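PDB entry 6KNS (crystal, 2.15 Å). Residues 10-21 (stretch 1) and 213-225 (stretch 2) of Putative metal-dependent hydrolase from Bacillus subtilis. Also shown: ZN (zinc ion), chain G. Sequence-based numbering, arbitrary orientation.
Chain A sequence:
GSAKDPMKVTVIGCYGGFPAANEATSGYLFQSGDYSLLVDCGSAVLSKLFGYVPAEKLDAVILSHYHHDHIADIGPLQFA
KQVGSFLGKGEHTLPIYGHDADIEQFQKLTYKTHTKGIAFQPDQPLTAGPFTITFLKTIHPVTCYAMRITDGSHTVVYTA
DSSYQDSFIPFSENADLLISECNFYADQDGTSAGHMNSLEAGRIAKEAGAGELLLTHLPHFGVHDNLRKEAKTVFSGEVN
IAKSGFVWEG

Stretch 1 10-21: TVIGCYGGFPAA
Stretch 2 (213-225) LLLTHLPHFGVHD

Loops that follow β-strands often hold together through a few backbone hydrogen bonds, with side chains locked around them, and this hydrolase offers a compact example. Residues 10-13 and 213-216 end two strands running the same way; beyond them both stretches run as loop or turn, and the contact buries 563 Å² in total. Its backbone centre is a single parallel bridge between Tyr15 and Leu218, CA to CA 4.7 Å; Gly16 CA and His217 CA are 4.1 Å apart. Leu218 N donates to Cys14 O at 3.0 Å and Gly16 N donates to Leu218 O, also at 3.0 Å, both nearly straight. Tyr15 (phi/psi -81/144) and Leu218 (-77/153) are extended, whereas His217 takes the left-handed values 57/52.

Around the strand ends the packing is mostly apolar. Val11 and Leu214, both with chi1 t and directed toward the other stretch, meet at CG2 to CD2, 3.8 Å. Cys14, chi1 p, brings SG to 4.1 Å from CD1 of Leu218, whose rotamer is m,t. All four are buried, which suits their apolar or weakly polar side chains. Cys14 CB lies 3.3 Å from OG1 of Thr216 (chi1 t), a hydroxyl hydrogen-bonded elsewhere in the structure.

Glycine at 16 is a steric requirement. Gly16 CA sits over the face of the His217 ring, 3.5 Å from its centroid, and an ideal CB on Gly16 would fall 2.5 Å from His217 ND1. The imidazole, chi1 t (-151°) and chi2 -86°, has its CA-to-CB bond directed away from stretch 1, and His217 NE2 binds ZN at 2.1 Å, with three further ligand atoms from elsewhere in the structure. Gly17 adopts phi/psi 84/-57, a positive phi that favours glycine.

His220 has the largest covered area, 116 Å². With chi1 m and chi2 -96°, its CA-to-CB bond runs sideways but the ring end comes nearer, so that NE2 donates to Gly16 O at 2.9 Å. Phe18, chi1 p and chi2 -85°, stacks face to face on this imidazole: centroids are 3.6 Å apart, planes 9° from parallel, and Phe18 CZ lies 3.4 Å from His220 CG. Tyr15 CD1 covers the opposite face, 3.5 Å from His220 CE1, although the two rings are oblique at 37°.

Tyr15, chi1 m and chi2 -91°, also sets CD1 4.3 Å from Leu218 CB and reaches His224, OH to CE1 3.5 Å. His224, chi1 m and chi2 168°, donates from NE2 to Pro219 O at 2.8 Å, and the ring lies beside the tyrosine.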

ATOM      1  N   THR A  10       7.908 -17.072   3.461  1.00 19.86           N
ATOM      2  CA  THR A  10       7.321 -16.766   2.149  1.00 19.81           C
ATOM      3  C   THR A  10       7.551 -15.297   1.820  1.00 19.16           C
ATOM      4  O   THR A  10       7.152 -14.421   2.598  1.00 18.57           O
ATOM      5  CB  THR A  10       5.821 -17.030   2.098  1.00 20.31           C
ATOM      6  OG1 THR A  10       5.553 -18.363   2.524  1.00 20.10           O
ATOM      7  CG2 THR A  10       5.253 -16.813   0.631  1.00 18.03           C
ATOM      8  N   VAL A  11       8.206 -15.009   0.696  1.00 18.62           N
ATOM      9  CA  VAL A  11       8.393 -13.604   0.319  1.00 17.95           C
ATOM     10  C   VAL A  11       7.042 -13.055  -0.140  1.00 18.27           C
ATOM     11  O   VAL A  11       6.384 -13.656  -0.955  1.00 18.25           O
ATOM     12  CB  VAL A  11       9.436 -13.445  -0.791  1.00 18.10           C
ATOM     13  CG1 VAL A  11       9.547 -11.989  -1.229  1.00 15.06           C
ATOM     14  CG2 VAL A  11      10.803 -14.005  -0.329  1.00 17.33           C
ATOM     15  N   ILE A  12       6.612 -11.949   0.439  1.00 19.04           N
ATOM     16  CA  ILE A  12       5.324 -11.348   0.083  1.00 18.19           C
ATOM     17  C   ILE A  12       5.580 -10.225  -0.879  1.00 18.60           C
ATOM     18  O   ILE A  12       4.844 -10.060  -1.844  1.00 18.45           O
ATOM     19  CB  ILE A  12       4.559 -10.831   1.287  1.00 17.85           C
ATOM     20  CG1 ILE A  12       4.393 -11.951   2.309  1.00 19.07           C
ATOM     21  CG2 ILE A  12       3.176 -10.293   0.840  1.00 16.38           C
ATOM     22  CD1 ILE A  12       3.621 -13.161   1.816  1.00 17.40           C
ATOM     23  N   GLY A  13       6.653  -9.464  -0.653  1.00 18.33           N
ATOM     24  CA  GLY A  13       7.028  -8.430  -1.645  1.00 18.30           C
ATOM     25  C   GLY A  13       8.505  -8.118  -1.507  1.00 18.21           C
ATOM     26  O   GLY A  13       9.079  -8.250  -0.426  1.00 17.87           O
ATOM     27  N   CYS A  14       9.116  -7.706  -2.588  1.00 18.21           N
ATOM     28  CA  CYS A  14      10.572  -7.710  -2.637  1.00 19.58           C
ATOM     29  C   CYS A  14      11.229  -6.554  -3.391  1.00 19.30           C
ATOM     30  O   CYS A  14      12.481  -6.523  -3.474  1.00 19.95           O
ATOM     31  CB  CYS A  14      11.051  -9.049  -3.224  1.00 20.27           C
ATOM     32  SG  CYS A  14      10.502  -9.242  -4.876  1.00 23.66           S
ATOM     33  N   TYR A  15      10.438  -5.601  -3.908  1.00 18.48           N
ATOM     34  CA  TYR A  15      11.016  -4.412  -4.553  1.00 18.27           C
ATOM     35  C   TYR A  15      11.471  -3.314  -3.609  1.00 18.03           C
ATOM     36  O   TYR A  15      10.832  -3.044  -2.581  1.00 17.70           O
ATOM     37  CB  TYR A  15      10.069  -3.820  -5.624  1.00 18.75           C
ATOM     38  CG  TYR A  15      10.186  -4.585  -6.936  1.00 18.15           C
ATOM     39  CD1 TYR A  15      11.086  -4.197  -7.910  1.00 19.92           C
ATOM     40  CD2 TYR A  15       9.430  -5.714  -7.152  1.00 19.31           C
ATOM     41  CE1 TYR A  15      11.232  -4.921  -9.065  1.00 20.72           C
ATOM     42  CE2 TYR A  15       9.554  -6.463  -8.308  1.00 22.35           C
ATOM     43  CZ  TYR A  15      10.470  -6.061  -9.253  1.00 22.69           C
ATOM     44  OH  TYR A  15      10.553  -6.761 -10.416  1.00 25.58           O
ATOM     45  N   GLY A  16      12.564  -2.645  -3.974  1.00 17.93           N
ATOM     46  CA  GLY A  16      13.040  -1.528  -3.195  1.00 18.36           C
ATOM     47  C   GLY A  16      12.282  -0.269  -3.586  1.00 18.49           C
ATOM     48  O   GLY A  16      12.036  -0.072  -4.746  1.00 19.39           O
ATOM     49  N   GLY A  17      11.920   0.566  -2.613  1.00 19.10           N
ATOM     50  CA  GLY A  17      11.383   1.902  -2.849  1.00 18.79           C
ATOM     51  C   GLY A  17       9.882   1.965  -3.124  1.00 19.32           C
ATOM     52  O   GLY A  17       9.133   2.641  -2.407  1.00 19.71           O
ATOM     53  N   PHE A  18       9.438   1.246  -4.147  1.00 18.51           N
ATOM     54  CA  PHE A  18       8.066   1.330  -4.641  1.00 18.25           C
ATOM     55  C   PHE A  18       7.831   0.073  -5.498  1.00 17.29           C
ATOM     56  O   PHE A  18       8.764  -0.541  -5.953  1.00 17.89           O
ATOM     57  CB  PHE A  18       7.870   2.585  -5.498  1.00 18.25           C
ATOM     58  CG  PHE A  18       8.713   2.594  -6.772  1.00 21.59           C
ATOM     59  CD1 PHE A  18      10.012   3.041  -6.753  1.00 24.08           C
ATOM     60  CD2 PHE A  18       8.192   2.183  -7.995  1.00 24.15           C
ATOM     61  CE1 PHE A  18      10.770   3.057  -7.914  1.00 23.95           C
ATOM     62  CE2 PHE A  18       8.960   2.206  -9.153  1.00 24.06           C
ATOM     63  CZ  PHE A  18      10.245   2.652  -9.106  1.00 22.42           C
ATOM     64  N   PRO A  19       6.588  -0.316  -5.691  1.00 17.55           N
ATOM     65  CA  PRO A  19       6.340  -1.582  -6.369  1.00 18.26           C
ATOM     66  C   PRO A  19       6.474  -1.449  -7.880  1.00 18.94           C
ATOM     67  O   PRO A  19       6.024  -0.460  -8.463  1.00 19.34           O
ATOM     68  CB  PRO A  19       4.880  -1.868  -6.008  1.00 18.26           C
ATOM     69  CG  PRO A  19       4.292  -0.481  -5.891  1.00 18.74           C
ATOM     70  CD  PRO A  19       5.344   0.286  -5.180  1.00 17.09           C
ATOM     71  N   ALA A  20       7.113  -2.428  -8.507  1.00 19.18           N
ATOM     72  CA  ALA A  20       6.934  -2.658  -9.934  1.00 19.32           C
ATOM     73  C   ALA A  20       5.457  -3.019 -10.153  1.00 19.30           C
ATOM     74  O   ALA A  20       4.740  -3.379  -9.194  1.00 19.51           O
ATOM     75  CB  ALA A  20       7.853  -3.840 -10.421  1.00 18.51           C
ATOM     76  N   ALA A  21       5.022  -2.922 -11.403  1.00 18.54           N
ATOM     77  CA  ALA A  21       3.684  -3.297 -11.808  1.00 19.02           C
ATOM     78  C   ALA A  21       3.276  -4.696 -11.285  1.00 18.45           C
ATOM     79  O   ALA A  21       3.961  -5.703 -11.491  1.00 18.26           O
ATOM     80  CB  ALA A  21       3.540  -3.203 -13.368  1.00 19.39           C
ATOM     81  N   LEU A 213      21.768 -17.820  -0.003  1.00 25.44           N
ATOM     82  CA  LEU A 213      21.582 -16.382  -0.112  1.00 24.23           C
ATOM     83  C   LEU A 213      20.366 -16.058  -0.986  1.00 22.61           C
ATOM     84  O   LEU A 213      20.213 -16.632  -2.068  1.00 21.72           O
ATOM     85  CB  LEU A 213      22.855 -15.718  -0.665  1.00 24.17           C
ATOM     86  CG  LEU A 213      22.856 -14.217  -0.927  1.00 24.69           C
ATOM     87  CD1 LEU A 213      22.519 -13.457   0.370  1.00 23.94           C
ATOM     88  CD2 LEU A 213      24.188 -13.748  -1.533  1.00 24.44           C
ATOM     89  N   LEU A 214      19.525 -15.149  -0.491  1.00 21.56           N
ATOM     90  CA  LEU A 214      18.359 -14.630  -1.216  1.00 21.30           C
ATOM     91  C   LEU A 214      18.468 -13.126  -1.365  1.00 20.72           C
ATOM     92  O   LEU A 214      18.512 -12.408  -0.384  1.00 20.26           O
ATOM     93  CB  LEU A 214      17.049 -14.954  -0.483  1.00 21.22           C
ATOM     94  CG  LEU A 214      15.747 -14.536  -1.184  1.00 20.39           C
ATOM     95  CD1 LEU A 214      15.516 -15.361  -2.461  1.00 19.88           C
ATOM     96  CD2 LEU A 214      14.549 -14.674  -0.264  1.00 19.67           C
ATOM     97  N   LEU A 215      18.516 -12.665  -2.605  1.00 20.65           N
ATOM     98  CA  LEU A 215      18.698 -11.279  -2.910  1.00 20.61           C
ATOM     99  C   LEU A 215      17.345 -10.606  -3.051  1.00 20.26           C
ATOM    100  O   LEU A 215      16.482 -11.084  -3.771  1.00 21.10           O
ATOM    101  CB  LEU A 215      19.508 -11.156  -4.209  1.00 20.92           C
ATOM    102  CG  LEU A 215      20.881 -11.858  -4.203  1.00 21.63           C
ATOM    103  CD1 LEU A 215      21.558 -11.743  -5.597  1.00 21.61           C
ATOM    104  CD2 LEU A 215      21.810 -11.306  -3.107  1.00 20.63           C
ATOM    105  N   THR A 216      17.167  -9.468  -2.397  1.00 20.63           N
ATOM    106  CA  THR A 216      15.884  -8.791  -2.385  1.00 19.40           C
ATOM    107  C   THR A 216      16.060  -7.244  -2.396  1.00 19.52           C
ATOM    108  O   THR A 216      17.165  -6.713  -2.627  1.00 19.52           O
ATOM    109  CB  THR A 216      15.065  -9.317  -1.180  1.00 19.74           C
ATOM    110  OG1 THR A 216      13.726  -8.814  -1.248  1.00 19.61           O
ATOM    111  CG2 THR A 216      15.708  -8.917   0.177  1.00 20.07           C
ATOM    112  N   HIS A 217      14.964  -6.525  -2.196  1.00 19.25           N
ATOM    113  CA  HIS A 217      14.958  -5.059  -2.241  1.00 18.46           C
ATOM    114  C   HIS A 217      15.479  -4.602  -3.591  1.00 19.35           C
ATOM    115  O   HIS A 217      16.360  -3.759  -3.686  1.00 20.29           O
ATOM    116  CB  HIS A 217      15.784  -4.481  -1.114  1.00 18.52           C
ATOM    117  CG  HIS A 217      15.318  -3.148  -0.648  1.00 19.34           C
ATOM    118  ND1 HIS A 217      15.724  -1.970  -1.239  1.00 17.42           N
ATOM    119  CD2 HIS A 217      14.438  -2.808   0.333  1.00 18.04           C
ATOM    120  CE1 HIS A 217      15.150  -0.956  -0.612  1.00 19.71           C
ATOM    121  NE2 HIS A 217      14.360  -1.437   0.342  1.00 21.36           N
ATOM    122  N   LEU A 218      14.866  -5.159  -4.625  1.00 19.35           N
ATOM    123  CA  LEU A 218      15.404  -5.173  -5.978  1.00 19.12           C
ATOM    124  C   LEU A 218      15.239  -3.834  -6.688  1.00 19.65           C
ATOM    125  O   LEU A 218      14.315  -3.079  -6.387  1.00 18.28           O
ATOM    126  CB  LEU A 218      14.697  -6.258  -6.790  1.00 18.25           C
ATOM    127  CG  LEU A 218      14.805  -7.667  -6.246  1.00 18.37           C
ATOM    128  CD1 LEU A 218      13.881  -8.643  -7.089  1.00 18.47           C
ATOM    129  CD2 LEU A 218      16.281  -8.090  -6.210  1.00 18.44           C
ATOM    130  N   PRO A 219      16.137  -3.545  -7.647  1.00 20.13           N
ATOM    131  CA  PRO A 219      16.074  -2.293  -8.407  1.00 20.82           C
ATOM    132  C   PRO A 219      15.059  -2.355  -9.551  1.00 21.46           C
ATOM    133  O   PRO A 219      14.579  -3.414  -9.881  1.00 21.19           O
ATOM    134  CB  PRO A 219      17.484  -2.162  -8.980  1.00 21.90           C
ATOM    135  CG  PRO A 219      17.975  -3.578  -9.112  1.00 20.88           C
ATOM    136  CD  PRO A 219      17.349  -4.322  -7.947  1.00 20.47           C
ATOM    137  N   HIS A 220      14.738  -1.206 -10.131  1.00 22.51           N
ATOM    138  CA  HIS A 220      13.771  -1.100 -11.207  1.00 23.51           C
ATOM    139  C   HIS A 220      14.465  -0.881 -12.565  1.00 24.66           C
ATOM    140  O   HIS A 220      13.909  -0.236 -13.444  1.00 26.56           O
ATOM    141  CB  HIS A 220      12.795   0.068 -10.894  1.00 23.16           C
ATOM    142  CG  HIS A 220      12.033  -0.142  -9.619  1.00 23.13           C
ATOM    143  ND1 HIS A 220      10.769  -0.689  -9.597  1.00 23.85           N
ATOM    144  CD2 HIS A 220      12.384   0.038  -8.327  1.00 22.04           C
ATOM    145  CE1 HIS A 220      10.362  -0.809  -8.348  1.00 23.32           C
ATOM    146  NE2 HIS A 220      11.315  -0.360  -7.553  1.00 22.01           N
ATOM    147  N   PHE A 221      15.678  -1.393 -12.727  1.00 24.63           N
ATOM    148  CA  PHE A 221      16.358  -1.353 -14.034  1.00 25.89           C
ATOM    149  C   PHE A 221      17.332  -2.526 -14.078  1.00 24.93           C
ATOM    150  O   PHE A 221      17.644  -3.119 -13.048  1.00 24.47           O
ATOM    151  CB  PHE A 221      17.124  -0.032 -14.227  1.00 26.86           C
ATOM    152  CG  PHE A 221      18.262   0.132 -13.286  1.00 29.87           C
ATOM    153  CD1 PHE A 221      18.039   0.543 -11.979  1.00 33.67           C
ATOM    154  CD2 PHE A 221      19.564  -0.179 -13.680  1.00 33.99           C
ATOM    155  CE1 PHE A 221      19.123   0.670 -11.055  1.00 35.63           C
ATOM    156  CE2 PHE A 221      20.634  -0.057 -12.789  1.00 35.08           C
ATOM    157  CZ  PHE A 221      20.417   0.361 -11.473  1.00 35.90           C
ATOM    158  N   GLY A 222      17.810  -2.852 -15.254  1.00 25.43           N
ATOM    159  CA  GLY A 222      18.820  -3.912 -15.398  1.00 26.54           C
ATOM    160  C   GLY A 222      18.245  -5.315 -15.507  1.00 25.75           C
ATOM    161  O   GLY A 222      17.022  -5.509 -15.557  1.00 24.96           O
ATOM    162  N   VAL A 223      19.152  -6.286 -15.578  1.00 26.02           N
ATOM    163  CA  VAL A 223      18.804  -7.685 -15.678  1.00 25.57           C
ATOM    164  C   VAL A 223      19.000  -8.288 -14.309  1.00 24.91           C
ATOM    165  O   VAL A 223      20.139  -8.530 -13.895  1.00 24.76           O
ATOM    166  CB  VAL A 223      19.700  -8.377 -16.675  1.00 26.55           C
ATOM    167  CG1 VAL A 223      19.288  -9.879 -16.834  1.00 26.05           C
ATOM    168  CG2 VAL A 223      19.639  -7.604 -17.977  1.00 27.07           C
ATOM    169  N   HIS A 224      17.895  -8.526 -13.613  1.00 23.91           N
ATOM    170  CA  HIS A 224      17.939  -8.995 -12.230  1.00 24.23           C
ATOM    171  C   HIS A 224      18.759 -10.273 -12.063  1.00 24.27           C
ATOM    172  O   HIS A 224      19.411 -10.440 -11.050  1.00 24.38           O
ATOM    173  CB  HIS A 224      16.521  -9.261 -11.691  1.00 23.70           C
ATOM    174  CG  HIS A 224      15.787  -8.029 -11.263  1.00 25.50           C
ATOM    175  ND1 HIS A 224      14.435  -8.027 -10.982  1.00 25.65           N
ATOM    176  CD2 HIS A 224      16.213  -6.758 -11.069  1.00 26.02           C
ATOM    177  CE1 HIS A 224      14.068  -6.809 -10.624  1.00 25.74           C
ATOM    178  NE2 HIS A 224      15.127  -6.021 -10.664  1.00 25.37           N
ATOM    179  N   ASP A 225      18.697 -11.176 -13.036  1.00 24.37           N
ATOM    180  CA  ASP A 225      19.522 -12.391 -12.997  1.00 25.77           C
ATOM    181  C   ASP A 225      21.021 -12.104 -12.935  1.00 25.81           C
ATOM    182  O   ASP A 225      21.784 -12.937 -12.424  1.00 26.46           O
ATOM    183  CB  ASP A 225      19.207 -13.311 -14.182  1.00 27.02           C
ATOM    184  CG  ASP A 225      17.953 -14.177 -13.951  1.00 29.74           C
ATOM    185  OD1 ASP A 225      17.230 -13.950 -12.956  1.00 32.09           O
ATOM    186  OD2 ASP A 225      17.715 -15.104 -14.752  1.00 33.36           O
TER
HETATM  187 ZN    ZN G 303      13.813  -0.077   1.856  1.00 29.88          ZN